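Local coordinates for OBG-type G domain-containing protein (Pyrococcus horikoshii, PDB 2E87) that is of unknown cellular function but binds GDP and belongs to the Obg family, so it probably works as a GTP-binding switch protein, at residues Q79-V84 with A195-T200; I219-L224 with L241-L246. All blocks are in the same frame, centred on the assembly; numbering follows the deposited sequence.

Interaction 1 (Q79-V84 with A195-T200); sequences QELVDV and ASYPFT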
loop_
_atom_site.group_PDB
_atom_site.type_symbol
_atom_site.label_atom_id
_atom_site.label_comp_id
_atom_site.label_asym_id
_atom_site.label_seq_id
_atom_site.Cartn_x
_atom_site.Cartn_y
_atom_site.Cartn_z
ATOM N N GLN A 79 3.451 -2.517 2.813
ATOM C CA GLN A 79 4.795 -1.960 2.890
ATOM C C GLN A 79 5.566 -2.472 1.683
ATOM O O GLN A 79 6.318 -1.748 1.037
ATOM C CB GLN A 79 5.484 -2.400 4.173
ATOM C CG GLN A 79 5.051 -1.600 5.378
ATOM C CD GLN A 79 5.683 -2.094 6.656
ATOM O OE1 GLN A 79 6.880 -2.383 6.706
ATOM N NE2 GLN A 79 4.881 -2.190 7.704
ATOM N N GLU A 80 5.344 -3.732 1.358
ATOM C CA GLU A 80 6.034 -4.323 0.226
ATOM C C GLU A 80 5.570 -3.698 -1.106
ATOM O O GLU A 80 6.388 -3.300 -1.935
ATOM C CB GLU A 80 5.813 -5.835 0.250
ATOM C CG GLU A 80 6.926 -6.640 -0.327
ATOM C CD GLU A 80 8.272 -6.293 0.268
ATOM O OE1 GLU A 80 8.381 -6.110 1.494
ATOM O OE2 GLU A 80 9.239 -6.218 -0.505
ATOM N N LEU A 81 4.268 -3.581 -1.321
ATOM C CA LEU A 81 3.827 -3.006 -2.572
ATOM C C LEU A 81 4.105 -1.510 -2.669
ATOM O O LEU A 81 4.331 -1.001 -3.760
ATOM C CB LEU A 81 2.354 -3.309 -2.820
ATOM C CG LEU A 81 2.034 -4.789 -3.033
ATOM C CD1 LEU A 81 0.616 -4.899 -3.477
ATOM C CD2 LEU A 81 2.924 -5.391 -4.075
ATOM N N VAL A 82 4.084 -0.802 -1.544
ATOM C CA VAL A 82 4.397 0.626 -1.549
ATOM C C VAL A 82 5.836 0.785 -2.068
ATOM O O VAL A 82 6.136 1.650 -2.889
ATOM C CB VAL A 82 4.320 1.240 -0.121
ATOM C CG1 VAL A 82 5.099 2.568 -0.065
ATOM C CG2 VAL A 82 2.860 1.475 0.263
ATOM N N ASP A 83 6.719 -0.070 -1.564
ATOM C CA ASP A 83 8.108 -0.056 -1.953
ATOM C C ASP A 83 8.197 -0.339 -3.449
ATOM O O ASP A 83 8.947 0.305 -4.166
ATOM C CB ASP A 83 8.870 -1.119 -1.157
ATOM C CG ASP A 83 10.384 -1.067 -1.388
ATOM O OD1 ASP A 83 11.054 -2.055 -1.054
ATOM O OD2 ASP A 83 10.905 -0.048 -1.882
ATOM N N VAL A 84 7.414 -1.298 -3.926
ATOM C CA VAL A 84 7.441 -1.638 -5.341
ATOM C C VAL A 84 6.990 -0.492 -6.223
ATOM O O VAL A 84 7.572 -0.244 -7.266
ATOM C CB VAL A 84 6.541 -2.867 -5.654
ATOM C CG1 VAL A 84 6.142 -2.875 -7.119
ATOM C CG2 VAL A 84 7.281 -4.136 -5.330
ATOM N N ALA A 195 -9.091 -6.700 -8.204
ATOM C CA ALA A 195 -8.139 -5.847 -7.517
ATOM C C ALA A 195 -7.004 -5.522 -8.465
ATOM O O ALA A 195 -6.595 -6.362 -9.262
ATOM C CB ALA A 195 -7.590 -6.543 -6.290
ATOM N N SER A 196 -6.503 -4.294 -8.386
ATOM C CA SER A 196 -5.389 -3.896 -9.225
ATOM C C SER A 196 -4.156 -4.522 -8.623
ATOM O O SER A 196 -4.065 -4.655 -7.406
ATOM C CB SER A 196 -5.234 -2.382 -9.225
ATOM O OG SER A 196 -6.290 -1.780 -9.945
ATOM N N TYR A 197 -3.214 -4.941 -9.450
ATOM C CA TYR A 197 -2.006 -5.510 -8.894
ATOM C C TYR A 197 -0.800 -5.174 -9.755
ATOM O O TYR A 197 -0.819 -5.363 -10.971
ATOM C CB TYR A 197 -2.135 -7.017 -8.749
ATOM C CG TYR A 197 -1.222 -7.562 -7.689
ATOM C CD1 TYR A 197 -1.689 -7.832 -6.398
ATOM C CD2 TYR A 197 0.126 -7.792 -7.968
ATOM C CE1 TYR A 197 -0.828 -8.327 -5.413
ATOM C CE2 TYR A 197 0.987 -8.280 -7.006
ATOM C CZ TYR A 197 0.513 -8.552 -5.733
ATOM O OH TYR A 197 1.385 -9.090 -4.823
ATOM N N PRO A 198 0.269 -4.662 -9.133
ATOM C CA PRO A 198 1.489 -4.300 -9.863
ATOM C C PRO A 198 1.993 -5.421 -10.771
ATOM O O PRO A 198 2.063 -6.578 -10.357
ATOM C CB PRO A 198 2.462 -3.974 -8.743
ATOM C CG PRO A 198 1.552 -3.368 -7.704
ATOM C CD PRO A 198 0.395 -4.330 -7.702
ATOM N N PHE A 199 2.325 -5.076 -12.012
ATOM C CA PHE A 199 2.840 -6.034 -13.002
ATOM C C PHE A 199 1.835 -7.041 -13.556
ATOM O O PHE A 199 2.213 -8.108 -14.045
ATOM C CB PHE A 199 4.059 -6.785 -12.443
ATOM C CG PHE A 199 5.189 -5.883 -12.068
ATOM C CD1 PHE A 199 5.215 -5.261 -10.830
ATOM C CD2 PHE A 199 6.188 -5.590 -12.982
ATOM C CE1 PHE A 199 6.215 -4.355 -10.508
ATOM C CE2 PHE A 199 7.195 -4.686 -12.674
ATOM C CZ PHE A 199 7.210 -4.064 -11.434
ATOM N N THR A 200 0.551 -6.722 -13.467
ATOM C CA THR A 200 -0.447 -7.619 -14.023
ATOM C C THR A 200 -1.161 -6.836 -15.102
ATOM O O THR A 200 -1.231 -5.601 -15.059
ATOM C CB THR A 200 -1.497 -8.116 -12.992
ATOM O OG1 THR A 200 -2.286 -7.011 -12.528
ATOM C CG2 THR A 200 -0.816 -8.818 -11.825
#
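A type II beta turn, Tyr197 to Thr200, packs against helix 76-86 and so joins the NOG1-type helical domain to the Obg-type G domain; its Tyr-Pro-Phe-Thr sequence is consistent with the G2 motif in the first switch region of Obg proteins. Leu81 points its CB at the turn, with CG beside the backbone N and anti to the carbonyl carbon (chi1 -66°). Beyond CG the chain forks. Leu81 CD1 lies oblique to the tyrosine ring, 4.2 Å from Tyr197 CE1, and also meets Pro198 CD. Leu81 CD2 comes within 4.1 Å of Tyr197 OH, an apolar contact, because CD2 is a methyl; the hydroxyl hydrogen-bonds to Ala239 O. One helical turn on, Val84 has CG1 anti to its backbone N; Val84 CG1 reaches the edge of the Phe199 ring in plane, 3.7 Å from Phe199 CE1, and touches Pro198 CB. Proline suits the second turn position, where its ring fixes phi near -50°. Phe199, at the third position, takes the positive phi (71°) of a type II turn. The turn is gripped twice at Tyr197 O: weakly by Thr200 N, and by Thr200 OG1 at 2.7 Å, in the carbonyl plane on a lone pair.

Interaction 2 (I219-L224 with L241-L246); sequences IDTPGL and LALRYL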
loop_
_atom_site.group_PDB
_atom_site.type_symbol
_atom_site.label_atom_id
_atom_site.label_comp_id
_atom_site.label_asym_id
_atom_site.label_seq_id
_atom_site.Cartn_x
_atom_site.Cartn_y
_atom_site.Cartn_z
ATOM N N ILE A 219 -8.240 -15.320 -3.636
ATOM C CA ILE A 219 -7.697 -14.563 -4.766
ATOM C C ILE A 219 -6.960 -15.499 -5.708
ATOM O O ILE A 219 -6.455 -16.538 -5.293
ATOM C CB ILE A 219 -6.681 -13.466 -4.342
ATOM C CG1 ILE A 219 -5.421 -14.108 -3.772
ATOM C CG2 ILE A 219 -7.294 -12.543 -3.317
ATOM C CD1 ILE A 219 -4.309 -13.115 -3.490
ATOM N N ASP A 220 -6.934 -15.156 -6.990
ATOM C CA ASP A 220 -6.168 -15.965 -7.937
ATOM C C ASP A 220 -4.954 -15.130 -8.343
ATOM O O ASP A 220 -4.885 -13.928 -8.050
ATOM C CB ASP A 220 -6.998 -16.407 -9.154
ATOM C CG ASP A 220 -7.603 -15.260 -9.921
ATOM O OD1 ASP A 220 -7.449 -14.082 -9.524
ATOM O OD2 ASP A 220 -8.252 -15.560 -10.941
ATOM N N THR A 221 -3.996 -15.748 -9.015
ATOM C CA THR A 221 -2.780 -15.031 -9.334
ATOM C C THR A 221 -2.357 -14.935 -10.789
ATOM O O THR A 221 -1.174 -15.070 -11.107
ATOM C CB THR A 221 -1.644 -15.640 -8.526
ATOM O OG1 THR A 221 -1.544 -17.036 -8.827
ATOM C CG2 THR A 221 -1.919 -15.477 -7.036
ATOM N N PRO A 222 -3.305 -14.667 -11.693
ATOM C CA PRO A 222 -2.876 -14.579 -13.096
ATOM C C PRO A 222 -1.778 -13.524 -13.248
ATOM O O PRO A 222 -1.856 -12.439 -12.669
ATOM C CB PRO A 222 -4.160 -14.191 -13.831
ATOM C CG PRO A 222 -4.849 -13.291 -12.814
ATOM C CD PRO A 222 -4.630 -14.044 -11.495
ATOM N N GLY A 223 -0.751 -13.854 -14.018
ATOM C CA GLY A 223 0.332 -12.919 -14.227
ATOM C C GLY A 223 1.309 -12.839 -13.075
ATOM O O GLY A 223 2.298 -12.116 -13.166
ATOM N N LEU A 224 1.048 -13.582 -12.003
ATOM C CA LEU A 224 1.915 -13.566 -10.833
ATOM C C LEU A 224 2.489 -14.949 -10.472
ATOM O O LEU A 224 3.710 -15.126 -10.379
ATOM C CB LEU A 224 1.141 -12.985 -9.635
ATOM C CG LEU A 224 0.526 -11.570 -9.791
ATOM C CD1 LEU A 224 -0.287 -11.200 -8.546
ATOM C CD2 LEU A 224 1.629 -10.516 -10.023
ATOM N N LEU A 241 6.370 -11.858 -4.690
ATOM C CA LEU A 241 6.664 -12.428 -3.388
ATOM C C LEU A 241 5.970 -11.727 -2.234
ATOM O O LEU A 241 5.968 -12.235 -1.111
ATOM C CB LEU A 241 8.173 -12.460 -3.146
ATOM C CG LEU A 241 8.986 -13.332 -4.108
ATOM C CD1 LEU A 241 10.435 -13.355 -3.651
ATOM C CD2 LEU A 241 8.427 -14.744 -4.143
ATOM N N ALA A 242 5.386 -10.564 -2.509
ATOM C CA ALA A 242 4.663 -9.823 -1.486
ATOM C C ALA A 242 3.468 -10.665 -1.008
ATOM O O ALA A 242 2.996 -10.501 0.119
ATOM C CB ALA A 242 4.168 -8.483 -2.045
ATOM N N LEU A 243 2.993 -11.566 -1.870
ATOM C CA LEU A 243 1.855 -12.434 -1.539
ATOM C C LEU A 243 2.116 -13.242 -0.265
ATOM O O LEU A 243 1.183 -13.731 0.354
ATOM C CB LEU A 243 1.525 -13.370 -2.720
ATOM C CG LEU A 243 1.119 -12.675 -4.039
ATOM C CD1 LEU A 243 0.870 -13.695 -5.138
ATOM C CD2 LEU A 243 -0.122 -11.836 -3.824
ATOM N N ARG A 244 3.384 -13.355 0.133
ATOM C CA ARG A 244 3.765 -14.074 1.353
ATOM C C ARG A 244 3.116 -13.418 2.566
ATOM O O ARG A 244 2.813 -14.091 3.562
ATOM C CB ARG A 244 5.280 -14.039 1.593
ATOM C CG ARG A 244 6.158 -14.672 0.535
ATOM C CD ARG A 244 7.635 -14.566 0.941
ATOM N NE ARG A 244 8.540 -15.063 -0.096
ATOM C CZ ARG A 244 9.868 -15.074 0.000
ATOM N NH1 ARG A 244 10.461 -14.615 1.096
ATOM N NH2 ARG A 244 10.606 -15.538 -1.003
ATOM N N TYR A 245 2.928 -12.106 2.485
ATOM C CA TYR A 245 2.344 -11.346 3.581
ATOM C C TYR A 245 0.820 -11.231 3.563
ATOM O O TYR A 245 0.223 -10.720 4.510
ATOM C CB TYR A 245 2.972 -9.957 3.610
ATOM C CG TYR A 245 4.472 -10.015 3.723
ATOM C CD1 TYR A 245 5.281 -9.346 2.821
ATOM C CD2 TYR A 245 5.082 -10.744 4.743
ATOM C CE1 TYR A 245 6.669 -9.393 2.928
ATOM C CE2 TYR A 245 6.459 -10.799 4.865
ATOM C CZ TYR A 245 7.249 -10.121 3.955
ATOM O OH TYR A 245 8.615 -10.168 4.079
ATOM N N LEU A 246 0.203 -11.695 2.484
ATOM C CA LEU A 246 -1.248 -11.667 2.332
ATOM C C LEU A 246 -1.837 -13.075 2.503
ATOM O O LEU A 246 -2.736 -13.290 3.319
ATOM C CB LEU A 246 -1.607 -11.142 0.952
ATOM C CG LEU A 246 -3.078 -11.093 0.570
ATOM C CD1 LEU A 246 -3.861 -10.162 1.484
ATOM C CD2 LEU A 246 -3.149 -10.605 -0.861
#
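Ile219 has CG1 flanked by both the N and the C of its own backbone (chi1 67°) and then runs extended to CD1, while Leu246 swings CG anti to its backbone N (chi1 177°); the two ends therefore meet head-on, Ile219 CD1 lying 3.8 Å from Leu246 CD2. This is core packing of a P-loop GTPase fold: strand 214-220 runs into the Asp-Thr-Pro-Gly sequence that matches the G3 (DxxG) motif, and 241-246 lies in the connection from helix 234-241 to strand 249-254. Leu243, with CG beside its backbone N (chi1 -61°), wedges both methyls into the other segment. Leu243 CD1 sits 3.8 Å from Thr221 CG2. More loosely, Leu243 CD1 lies 4.4 Å from Leu224 CD1, and Leu243 CD2 faces Ile219 CD1. Branched aliphatic residues fit here because every meeting point is a buried methyl. Threonine suits its own place by having two unlike branches: CG2, anti to the carbonyl carbon, is given to Leu243, while OG1 is turned to Ile172 O on the neighbouring strand, which satisfies it. That bond ties the start of the G3 loop to the central sheet, close to Lys180. Gly223, with its positive phi, lets the chain reverse, and the turn is closed by Leu224 N donating to Thr221 O at 2.8 Å.

In the fold
The two contacts, with centres about 10 Å apart, are joined by direct packing that runs from the helical domain into the G domain. Tyr197 of interaction 1 touches both segments of interaction 2: Tyr197 OH packs 3.3 Å from Leu243 CD2, and Tyr197 CD2 lies 3.5 Å from Leu224 CD1. Nearby, Glu80 CG of the helix rests on Ala242 CB at 3.7 Å. Interaction 1 lies away from the nucleotide, whereas interaction 2 comes near it, with the side chain of Thr221 about 8 Å from GDP and about 4 Å from that of GDP-binding Lys180. The turn of the probable first switch region is thus packed directly on Leu224, just after the G3 sequence.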